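Local coordinates for catechol 1,2-dioxygenase (Pseudomonas putida, PDB 2AZQ), which probably catalyses the iron(III)-dependent ring opening of catechol by dioxygen to give cis,cis-muconate, the first step of the catechol branch of the beta-ketoadipate pathway, at residues A[84-89]-A[253-258]; A[133-138]-A[236-241]; A[137-142]-A[150-155]; A[177-182]-A[187-192]. All blocks are in the same frame, centred on the assembly; numbering follows the deposited sequence.

Interaction 1: A[84-89]-A[253-258]; sequences LDLLQD and ATRDGL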
# COMPACT_ATOMS: atom_id res chain seq x y z
N LEU A 84 1.16 -12.99 13.74
CA LEU A 84 0.45 -12.31 14.81
C LEU A 84 -0.18 -13.32 15.76
O LEU A 84 -0.12 -13.13 16.97
CB LEU A 84 -0.63 -11.36 14.26
CG LEU A 84 -0.13 -10.12 13.54
CD1 LEU A 84 -1.29 -9.43 12.85
CD2 LEU A 84 0.59 -9.19 14.56
N ASP A 85 -0.78 -14.39 15.24
CA ASP A 85 -1.39 -15.37 16.15
C ASP A 85 -0.30 -16.02 17.01
O ASP A 85 -0.55 -16.38 18.17
CB ASP A 85 -2.15 -16.48 15.42
CG ASP A 85 -3.32 -15.99 14.58
OD1 ASP A 85 -4.05 -15.07 14.99
OD2 ASP A 85 -3.54 -16.57 13.51
N LEU A 86 0.90 -16.16 16.45
CA LEU A 86 1.97 -16.78 17.22
C LEU A 86 2.33 -15.93 18.40
O LEU A 86 2.55 -16.43 19.51
CB LEU A 86 3.22 -17.01 16.36
CG LEU A 86 3.07 -18.14 15.33
CD1 LEU A 86 4.39 -18.41 14.64
CD2 LEU A 86 2.56 -19.39 16.04
N LEU A 87 2.39 -14.63 18.15
CA LEU A 87 2.74 -13.65 19.16
C LEU A 87 1.59 -13.51 20.14
O LEU A 87 1.80 -13.24 21.32
CB LEU A 87 3.04 -12.29 18.48
CG LEU A 87 3.66 -11.17 19.32
CD1 LEU A 87 5.08 -11.55 19.70
CD2 LEU A 87 3.69 -9.88 18.51
N GLN A 88 0.37 -13.71 19.66
CA GLN A 88 -0.78 -13.60 20.54
C GLN A 88 -0.74 -14.81 21.45
O GLN A 88 -1.09 -14.73 22.62
CB GLN A 88 -2.08 -13.57 19.75
CG GLN A 88 -3.22 -13.08 20.57
CD GLN A 88 -2.84 -11.84 21.35
OE1 GLN A 88 -2.47 -10.80 20.77
NE2 GLN A 88 -2.88 -11.94 22.69
N ASP A 89 -0.28 -15.94 20.89
CA ASP A 89 -0.14 -17.18 21.65
C ASP A 89 0.94 -17.05 22.71
O ASP A 89 0.72 -17.41 23.88
CB ASP A 89 0.20 -18.35 20.72
CG ASP A 89 -1.04 -19.01 20.12
OD1 ASP A 89 -0.87 -19.94 19.32
OD2 ASP A 89 -2.18 -18.60 20.45
N ALA A 253 -2.09 -21.19 7.76
CA ALA A 253 -3.07 -21.22 8.85
C ALA A 253 -3.27 -22.61 9.48
O ALA A 253 -3.55 -22.72 10.66
CB ALA A 253 -4.43 -20.63 8.39
N THR A 254 -3.11 -23.68 8.70
CA THR A 254 -3.29 -25.02 9.25
C THR A 254 -2.43 -25.31 10.50
O THR A 254 -1.21 -25.11 10.50
CB THR A 254 -3.05 -26.10 8.18
OG1 THR A 254 -1.76 -25.92 7.60
CG2 THR A 254 -4.06 -25.98 7.08
N ARG A 255 -3.10 -25.78 11.55
CA ARG A 255 -2.50 -26.13 12.82
C ARG A 255 -3.03 -27.46 13.32
O ARG A 255 -4.12 -27.89 12.95
CB ARG A 255 -2.88 -25.13 13.92
CG ARG A 255 -2.43 -23.73 13.77
CD ARG A 255 -2.29 -23.21 15.16
NE ARG A 255 -2.05 -21.78 15.28
CZ ARG A 255 -1.61 -21.20 16.39
NH1 ARG A 255 -1.37 -21.93 17.47
NH2 ARG A 255 -1.45 -19.89 16.43
N ASP A 256 -2.27 -28.08 14.21
CA ASP A 256 -2.70 -29.33 14.82
C ASP A 256 -3.94 -29.08 15.66
O ASP A 256 -4.04 -28.08 16.38
CB ASP A 256 -1.59 -29.94 15.66
CG ASP A 256 -0.70 -30.84 14.85
OD1 ASP A 256 -1.22 -31.88 14.38
OD2 ASP A 256 0.49 -30.51 14.65
N GLY A 257 -4.89 -30.00 15.56
CA GLY A 257 -6.10 -29.85 16.33
C GLY A 257 -7.11 -29.03 15.58
O GLY A 257 -8.20 -28.76 16.10
N LEU A 258 -6.76 -28.62 14.37
CA LEU A 258 -7.64 -27.81 13.54
C LEU A 258 -8.05 -28.52 12.27
O LEU A 258 -8.66 -27.94 11.36
CB LEU A 258 -6.97 -26.45 13.22
CG LEU A 258 -7.04 -25.45 14.38
CD1 LEU A 258 -6.58 -24.04 13.93
CD2 LEU A 258 -8.48 -25.41 14.88

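Interaction 2: A[133-138]-A[236-241]; sequences MFLQGQ and TQINFA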
# COMPACT_ATOMS: atom_id res chain seq x y z
N MET A 133 -22.78 -31.20 2.68
CA MET A 133 -21.91 -31.41 3.82
C MET A 133 -22.73 -31.17 5.06
O MET A 133 -23.42 -30.15 5.13
CB MET A 133 -20.77 -30.41 3.83
CG MET A 133 -20.02 -30.37 5.16
SD MET A 133 -18.95 -28.94 5.30
CE MET A 133 -17.95 -29.14 3.92
N PHE A 134 -22.70 -32.10 6.01
CA PHE A 134 -23.43 -31.92 7.25
C PHE A 134 -22.40 -31.58 8.28
O PHE A 134 -21.50 -32.38 8.55
CB PHE A 134 -24.22 -33.16 7.65
CG PHE A 134 -25.44 -33.35 6.83
CD1 PHE A 134 -25.41 -34.13 5.69
CD2 PHE A 134 -26.60 -32.65 7.14
CE1 PHE A 134 -26.51 -34.19 4.85
CE2 PHE A 134 -27.70 -32.70 6.32
CZ PHE A 134 -27.66 -33.47 5.17
N LEU A 135 -22.57 -30.40 8.85
CA LEU A 135 -21.65 -29.84 9.83
C LEU A 135 -22.29 -29.77 11.21
O LEU A 135 -23.35 -29.15 11.36
CB LEU A 135 -21.27 -28.46 9.34
CG LEU A 135 -20.05 -27.71 9.85
CD1 LEU A 135 -18.85 -28.65 9.98
CD2 LEU A 135 -19.76 -26.61 8.84
N GLN A 136 -21.69 -30.40 12.21
CA GLN A 136 -22.27 -30.33 13.57
C GLN A 136 -21.26 -30.50 14.68
O GLN A 136 -20.22 -31.13 14.51
CB GLN A 136 -23.38 -31.36 13.77
CG GLN A 136 -22.92 -32.78 13.92
CD GLN A 136 -24.08 -33.71 14.21
OE1 GLN A 136 -25.16 -33.57 13.61
NE2 GLN A 136 -23.87 -34.69 15.10
N GLY A 137 -21.59 -29.92 15.83
CA GLY A 137 -20.71 -30.00 16.98
C GLY A 137 -21.23 -29.16 18.13
O GLY A 137 -22.30 -28.58 18.05
N GLN A 138 -20.48 -29.09 19.23
CA GLN A 138 -20.92 -28.29 20.36
C GLN A 138 -19.87 -27.24 20.64
O GLN A 138 -18.76 -27.27 20.12
CB GLN A 138 -21.08 -29.14 21.61
CG GLN A 138 -22.10 -30.21 21.50
CD GLN A 138 -22.08 -31.19 22.68
OE1 GLN A 138 -21.08 -31.91 22.93
NE2 GLN A 138 -23.20 -31.23 23.41
N THR A 236 -11.04 -18.94 14.31
CA THR A 236 -10.37 -20.17 13.92
C THR A 236 -10.94 -20.72 12.61
O THR A 236 -11.88 -20.15 12.04
CB THR A 236 -10.51 -21.23 15.04
OG1 THR A 236 -9.67 -22.35 14.76
CG2 THR A 236 -11.98 -21.70 15.16
N GLN A 237 -10.36 -21.83 12.14
CA GLN A 237 -10.78 -22.50 10.90
C GLN A 237 -10.84 -24.00 11.16
O GLN A 237 -10.24 -24.49 12.12
CB GLN A 237 -9.76 -22.29 9.75
CG GLN A 237 -9.71 -20.91 9.11
CD GLN A 237 -8.67 -20.77 7.96
OE1 GLN A 237 -8.26 -21.75 7.34
NE2 GLN A 237 -8.28 -19.52 7.66
N ILE A 238 -11.57 -24.72 10.31
CA ILE A 238 -11.56 -26.19 10.33
C ILE A 238 -10.95 -26.44 8.94
O ILE A 238 -11.46 -25.92 7.96
CB ILE A 238 -12.99 -26.86 10.32
CG1 ILE A 238 -13.74 -26.62 11.63
CG2 ILE A 238 -12.87 -28.36 10.06
CD1 ILE A 238 -15.18 -27.21 11.61
N ASN A 239 -9.84 -27.18 8.85
CA ASN A 239 -9.28 -27.51 7.53
C ASN A 239 -9.70 -28.93 7.23
O ASN A 239 -9.58 -29.80 8.08
CB ASN A 239 -7.77 -27.52 7.55
CG ASN A 239 -7.20 -26.19 7.83
OD1 ASN A 239 -7.40 -25.25 7.08
ND2 ASN A 239 -6.46 -26.10 8.93
N PHE A 240 -10.15 -29.18 6.00
CA PHE A 240 -10.58 -30.53 5.61
C PHE A 240 -9.49 -31.55 5.45
O PHE A 240 -8.44 -31.26 4.89
CB PHE A 240 -11.40 -30.43 4.34
CG PHE A 240 -12.74 -29.90 4.61
CD1 PHE A 240 -12.88 -28.81 5.46
CD2 PHE A 240 -13.86 -30.56 4.16
CE1 PHE A 240 -14.10 -28.39 5.88
CE2 PHE A 240 -15.11 -30.15 4.57
CZ PHE A 240 -15.24 -29.06 5.45
N ALA A 241 -9.75 -32.75 5.94
CA ALA A 241 -8.73 -33.78 5.86
C ALA A 241 -8.54 -34.29 4.43
O ALA A 241 -9.51 -34.41 3.70
CB ALA A 241 -9.07 -34.91 6.79

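Interaction 3: A[137-142]-A[150-155]; sequences GQVFDA and ATVDLW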
# COMPACT_ATOMS: atom_id res chain seq x y z
N GLY A 137 -21.59 -29.92 15.83
CA GLY A 137 -20.71 -30.00 16.98
C GLY A 137 -21.23 -29.16 18.13
O GLY A 137 -22.30 -28.58 18.05
N GLN A 138 -20.48 -29.09 19.23
CA GLN A 138 -20.92 -28.29 20.36
C GLN A 138 -19.87 -27.24 20.64
O GLN A 138 -18.76 -27.27 20.12
CB GLN A 138 -21.08 -29.14 21.61
CG GLN A 138 -22.10 -30.21 21.50
CD GLN A 138 -22.08 -31.19 22.68
OE1 GLN A 138 -21.08 -31.91 22.93
NE2 GLN A 138 -23.20 -31.23 23.41
N VAL A 139 -20.27 -26.29 21.47
CA VAL A 139 -19.43 -25.23 21.96
C VAL A 139 -19.22 -25.64 23.43
O VAL A 139 -20.18 -25.91 24.16
CB VAL A 139 -20.17 -23.90 21.83
CG1 VAL A 139 -19.48 -22.80 22.61
CG2 VAL A 139 -20.22 -23.57 20.38
N PHE A 140 -17.97 -25.71 23.85
CA PHE A 140 -17.65 -26.11 25.21
C PHE A 140 -17.07 -25.05 26.09
O PHE A 140 -16.42 -24.13 25.61
CB PHE A 140 -16.68 -27.27 25.20
CG PHE A 140 -17.33 -28.58 24.98
CD1 PHE A 140 -16.57 -29.72 24.88
CD2 PHE A 140 -18.71 -28.66 24.90
CE1 PHE A 140 -17.17 -30.95 24.70
CE2 PHE A 140 -19.34 -29.87 24.72
CZ PHE A 140 -18.58 -31.03 24.62
N ASP A 141 -17.29 -25.21 27.40
CA ASP A 141 -16.78 -24.27 28.36
C ASP A 141 -15.36 -24.68 28.78
O ASP A 141 -14.84 -25.71 28.34
CB ASP A 141 -17.72 -24.17 29.57
CG ASP A 141 -17.62 -25.36 30.51
OD1 ASP A 141 -18.51 -25.50 31.37
OD2 ASP A 141 -16.66 -26.15 30.42
N ALA A 142 -14.74 -23.84 29.60
CA ALA A 142 -13.39 -24.12 30.06
C ALA A 142 -13.27 -25.53 30.66
O ALA A 142 -12.20 -26.17 30.57
CB ALA A 142 -12.99 -23.06 31.08
N ALA A 150 -24.29 -19.83 22.61
CA ALA A 150 -23.08 -19.19 22.08
C ALA A 150 -23.36 -19.05 20.58
O ALA A 150 -24.14 -19.82 20.01
CB ALA A 150 -21.87 -20.05 22.29
N THR A 151 -22.74 -18.05 19.96
CA THR A 151 -22.92 -17.80 18.53
C THR A 151 -21.79 -18.37 17.71
O THR A 151 -20.63 -18.08 18.00
CB THR A 151 -23.00 -16.29 18.26
OG1 THR A 151 -24.27 -15.79 18.70
CG2 THR A 151 -22.81 -15.99 16.78
N VAL A 152 -22.07 -19.20 16.73
CA VAL A 152 -20.96 -19.65 15.89
C VAL A 152 -21.23 -18.97 14.54
O VAL A 152 -22.26 -19.24 13.88
CB VAL A 152 -20.82 -21.22 15.74
CG1 VAL A 152 -21.58 -21.95 16.83
CG2 VAL A 152 -21.19 -21.65 14.33
N ASP A 153 -20.32 -18.06 14.20
CA ASP A 153 -20.35 -17.25 12.98
C ASP A 153 -19.47 -17.90 11.90
O ASP A 153 -18.24 -17.82 12.00
CB ASP A 153 -19.77 -15.89 13.30
CG ASP A 153 -20.28 -14.80 12.41
OD1 ASP A 153 -20.48 -15.08 11.20
OD2 ASP A 153 -20.45 -13.67 12.93
N LEU A 154 -20.07 -18.50 10.86
CA LEU A 154 -19.27 -19.18 9.84
C LEU A 154 -19.45 -18.79 8.38
O LEU A 154 -20.55 -18.45 7.94
CB LEU A 154 -19.45 -20.71 9.94
CG LEU A 154 -20.77 -21.40 9.52
CD1 LEU A 154 -20.58 -22.91 9.69
CD2 LEU A 154 -21.96 -20.91 10.33
N TRP A 155 -18.36 -18.85 7.63
CA TRP A 155 -18.37 -18.51 6.21
C TRP A 155 -17.37 -19.39 5.47
O TRP A 155 -16.33 -19.73 6.03
CB TRP A 155 -18.07 -17.02 6.02
CG TRP A 155 -16.70 -16.50 6.43
CD1 TRP A 155 -15.67 -16.15 5.59
CD2 TRP A 155 -16.23 -16.18 7.77
NE1 TRP A 155 -14.61 -15.63 6.31
CE2 TRP A 155 -14.92 -15.63 7.64
CE3 TRP A 155 -16.79 -16.29 9.05
CZ2 TRP A 155 -14.17 -15.21 8.74
CZ3 TRP A 155 -16.02 -15.87 10.15
CH2 TRP A 155 -14.73 -15.33 9.97

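Interaction 4: A[177-182]-A[187-192]; sequences RRIITD and YRARSI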
# COMPACT_ATOMS: atom_id res chain seq x y z
N ARG A 177 -23.51 -17.68 7.72
CA ARG A 177 -24.54 -17.69 8.75
C ARG A 177 -24.06 -17.56 10.20
O ARG A 177 -22.91 -17.86 10.57
CB ARG A 177 -25.38 -18.99 8.67
CG ARG A 177 -26.21 -19.23 7.40
CD ARG A 177 -27.41 -18.28 7.29
NE ARG A 177 -28.23 -18.58 6.12
CZ ARG A 177 -27.87 -18.41 4.84
NH1 ARG A 177 -28.71 -18.73 3.87
NH2 ARG A 177 -26.69 -17.90 4.53
N ARG A 178 -24.98 -17.12 11.05
CA ARG A 178 -24.70 -17.04 12.46
C ARG A 178 -25.67 -18.01 13.13
O ARG A 178 -26.88 -17.78 13.17
CB ARG A 178 -24.86 -15.61 12.96
CG ARG A 178 -23.60 -14.75 12.86
CD ARG A 178 -23.88 -13.34 13.38
NE ARG A 178 -24.81 -12.67 12.48
CZ ARG A 178 -25.61 -11.66 12.82
NH1 ARG A 178 -25.60 -11.18 14.06
NH2 ARG A 178 -26.42 -11.13 11.92
N ILE A 179 -25.12 -19.12 13.61
CA ILE A 179 -25.88 -20.19 14.27
C ILE A 179 -25.82 -20.04 15.79
O ILE A 179 -24.74 -19.94 16.34
CB ILE A 179 -25.30 -21.60 13.90
CG1 ILE A 179 -25.52 -21.90 12.42
CG2 ILE A 179 -25.99 -22.67 14.70
CD1 ILE A 179 -24.87 -23.17 11.93
N ILE A 180 -26.97 -20.02 16.45
CA ILE A 180 -27.03 -19.92 17.94
C ILE A 180 -27.06 -21.33 18.54
O ILE A 180 -27.94 -22.12 18.20
CB ILE A 180 -28.32 -19.26 18.45
CG1 ILE A 180 -28.54 -17.89 17.80
CG2 ILE A 180 -28.27 -19.19 19.96
CD1 ILE A 180 -27.41 -16.94 17.92
N THR A 181 -26.16 -21.67 19.45
CA THR A 181 -26.22 -23.04 19.99
C THR A 181 -27.45 -23.27 20.87
O THR A 181 -27.88 -22.36 21.58
CB THR A 181 -24.92 -23.43 20.79
OG1 THR A 181 -24.58 -22.43 21.76
CG2 THR A 181 -23.77 -23.66 19.84
N ASP A 182 -28.02 -24.48 20.82
CA ASP A 182 -29.20 -24.82 21.63
C ASP A 182 -28.89 -25.29 23.08
O ASP A 182 -27.74 -25.24 23.55
CB ASP A 182 -30.06 -25.88 20.89
CG ASP A 182 -29.33 -27.21 20.67
OD1 ASP A 182 -29.69 -27.94 19.72
OD2 ASP A 182 -28.42 -27.55 21.45
N TYR A 187 -24.69 -26.92 17.45
CA TYR A 187 -25.02 -26.21 16.23
C TYR A 187 -25.06 -27.30 15.18
O TYR A 187 -24.28 -28.27 15.26
CB TYR A 187 -23.93 -25.17 15.91
CG TYR A 187 -22.58 -25.75 15.53
CD1 TYR A 187 -22.28 -26.09 14.20
CD2 TYR A 187 -21.60 -25.98 16.49
CE1 TYR A 187 -21.02 -26.64 13.85
CE2 TYR A 187 -20.36 -26.53 16.16
CZ TYR A 187 -20.07 -26.85 14.84
OH TYR A 187 -18.82 -27.35 14.50
N ARG A 188 -25.96 -27.14 14.22
CA ARG A 188 -26.17 -28.08 13.10
C ARG A 188 -26.17 -27.28 11.79
O ARG A 188 -26.87 -26.28 11.69
CB ARG A 188 -27.54 -28.77 13.27
CG ARG A 188 -27.56 -30.21 13.81
CD ARG A 188 -27.24 -31.21 12.69
NE ARG A 188 -27.96 -30.89 11.45
CZ ARG A 188 -27.37 -30.56 10.30
NH1 ARG A 188 -26.03 -30.49 10.22
NH2 ARG A 188 -28.10 -30.25 9.22
N ALA A 189 -25.40 -27.69 10.80
CA ALA A 189 -25.39 -26.93 9.54
C ALA A 189 -25.40 -27.78 8.27
O ALA A 189 -24.48 -28.54 8.02
CB ALA A 189 -24.20 -25.98 9.52
N ARG A 190 -26.46 -27.65 7.48
CA ARG A 190 -26.59 -28.38 6.21
C ARG A 190 -25.99 -27.45 5.15
O ARG A 190 -26.44 -26.33 4.97
CB ARG A 190 -28.09 -28.67 5.94
CG ARG A 190 -28.44 -29.57 4.72
CD ARG A 190 -28.25 -28.86 3.39
NE ARG A 190 -28.52 -29.68 2.20
CZ ARG A 190 -29.68 -30.26 1.90
NH1 ARG A 190 -30.72 -30.12 2.70
NH2 ARG A 190 -29.80 -30.93 0.76
N SER A 191 -24.94 -27.90 4.47
CA SER A 191 -24.32 -27.02 3.49
C SER A 191 -23.66 -27.80 2.32
O SER A 191 -24.24 -28.79 1.83
CB SER A 191 -23.30 -26.13 4.22
OG SER A 191 -22.73 -25.13 3.38
N ILE A 192 -22.50 -27.33 1.85
CA ILE A 192 -21.78 -28.02 0.78
C ILE A 192 -20.27 -27.98 0.98
O ILE A 192 -19.71 -27.02 1.50
CB ILE A 192 -22.09 -27.45 -0.63
CG1 ILE A 192 -21.55 -26.03 -0.76
CG2 ILE A 192 -23.59 -27.49 -0.89
CD1 ILE A 192 -21.65 -25.49 -2.15

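Interaction 1: A[84-89]-A[253-258]
Asp85, Leu86 and Asp89 on helix 80-94 meet Arg255 of the 253-258 loop across a wide gap between backbones, the closest pair of alpha carbons, Asp85 CA and Ala253 CA, being 9.5 Å apart. Arg255 spans this distance almost alone, its chain extended from CG to NE and its guanidinium arriving end-on at the acidic side of the helix. Both terminal nitrogens close on the same oxygen of Asp89: NH1 of Arg255 lies 2.8 Å from OD1 of Asp89, nearly along the C-O direction, while NH2 of Arg255 is 2.9 Å from that OD1 and comes from above the carboxylate plane. OD1 lies in the guanidinium plane, although the carboxylate is turned 80° from it; with both donors on one oxygen the bridge is bifurcated, and neither bond is straight (N-H...O 149° from NH1, 138° from NH2). The other oxygen, OD2, takes a salt bridge from Arg103, and Asp89 thus joins two arginines. The contact ties the helical N-terminal region to the catalytic beta domain of this intradiol dioxygenase, on the loop that leads from strand 234-240 into strand 259-265. A type II turn from Arg255 to Leu258, closed by Leu258 N to Arg255 O at 3.1 Å, reverses the chain directly after the bridging arginine. Hydrocarbon frames the charged group: CB of Asp85 lies 3.6 Å from Arg255 NH2 near the guanidinium plane, and CD2 of Leu86 approaches the same nitrogen at 4.1 Å. On the helix, Leu86 also packs on Ile11 of the second subunit.

Interaction 2: A[133-138]-A[236-241]
Met133 and Phe240 reach toward each other from facing strands, the thioether sulfur arriving at the edge of the phenyl ring. SD of Met133 lies in the ring plane, 5.0 Å from the centroid of the Phe240 ring, and its closest ring atom is CZ of Phe240 at 3.7 Å. This is an edge-on Met-aromatic contact. CG of Met133 is anti to the backbone nitrogen (chi1 167°), which sends the chain across the gap before a bend at chi3 turns the methyl group beside the ring; how near that methyl comes to the ring is doubtful in this model. Two residues along each strand the packing is looser: CD1 of Leu135 and CD1 of Ile238 only just meet, at 4.3 Å. Leu284 fills in beside Leu135 and Phe240, and Phe286 beside Ile238. The reverse face of strand 132-140 is the looser, more solvent-facing one, where Gln136 is exposed and Phe134 partly so. Within its own sheet strand 234-240 is flanked by strand 217-227, whose Val222 touches Phe240, and the side chain of Phe240 lies about 5 Å from that of the iron ligand His221. Two strands packed face to face through apolar side chains, without backbone bonds between them, are typical of the beta-sandwich core of intradiol dioxygenases.

Interaction 3: A[137-142]-A[150-155]
Val139 divides its two methyl groups between Ala150 and Val152, one branch for each. With CG1 anti to the backbone nitrogen (chi1 167°), that methyl is directed at Ala150, where it rests 3.7 Å from CB; CG2, set beside the nitrogen instead, lies 4.1 Å from CG1 of Val152. The two valines point oppositely and pass side by side rather than meeting head-on, which brings one methyl of each alongside the other. All three side chains leave their backbones toward the opposite segment and all three are buried. Strands 132-140 and 151-155 follow one another in the chain but do not pair as a hairpin: no hydrogen bond joins 137-142 to 150-155, and the nearest alpha carbons, Val139 CA and Ala150 CA, are 7.1 Å apart. The chain between them arches from one layer of the beta sandwich to the other, and the apolar contact lies inside that arch, within the signature region of the intradiol dioxygenases. Leu147 of the connecting loop and Thr181 also press on Val139, while Tyr187 packs on Val152. Thr181 OG1 hydrogen-bonds the backbone nitrogen of Ala150. Farther along strand 151-155, the Trp155 ring stacks on that of His223, an iron ligand.

Interaction 4: A[177-182]-A[187-192]
Ile179 lies over the start of strand 186-192, overlapping Tyr187 with one branch and Ala189 with the other. Its CG2, anti to the backbone nitrogen, sits 3.5 Å from CB of Tyr187. The longer branch reaches along the partner strand to Ala189, bringing CD1 of Ile179 within 3.8 Å of CB of Ala189 and 3.7 Å of the carbonyl O of Arg188. A single isoleucine therefore covers three consecutive residues, touching side chain, backbone and side chain in turn. The side chains of Ile179 and Tyr187 cross at about a right angle: the isoleucine meets the tyrosine at its root, and the phenol continues away to hydrogen-bond the carbonyl oxygen of Phe286 through OH. Thr181 supplies a lighter contact where the segments draw together, its CG2 lying 4.1 Å from N of Tyr187. With OG1 at chi1 50°, the threonine hydroxyl faces elsewhere, toward the backbone nitrogen of Ala150 and the carbonyl of Leu147, both of which it hydrogen-bonds. The alpha carbons of Thr181 and Tyr187 are 5.1 Å apart. From there the strands diverge: the axes of 177-180 and 187-192 run at 144° to each other and come no closer than 7.3 Å. No hydrogen bond crosses between the two segments, which meet through side chains and belong to opposing layers of the beta sandwich. Strand 176-180 is hydrogen-bonded between strands 151-155 and 116-118, whereas strand 186-192 runs between strands 132-140 and 120-122, and the short turn carrying Asp182, whose OD2 accepts from Arg186 N, links the two layers.

Interactions 2, 3 and 4 are parts of one sandwich core. Strand 132-140 serves both interactions 2 and 3, and it adjoins interaction 4 through backbone bonds such as Leu135 O to Ala189 N. Centres of interactions 3 and 4 lie about 9 Å apart, joined by Val152 N to Ile179 O. Interaction 1 stands apart, its centre about 17 Å from that of interaction 2, yet its loop runs into the same sheet, with Leu258 O bonded to Asn239 N at 2.9 Å. The ferric site lies near this end: the bound iron is about 11 Å from the Phe240 side chain of interaction 2 and about 13 Å from that of Asp85 in interaction 1.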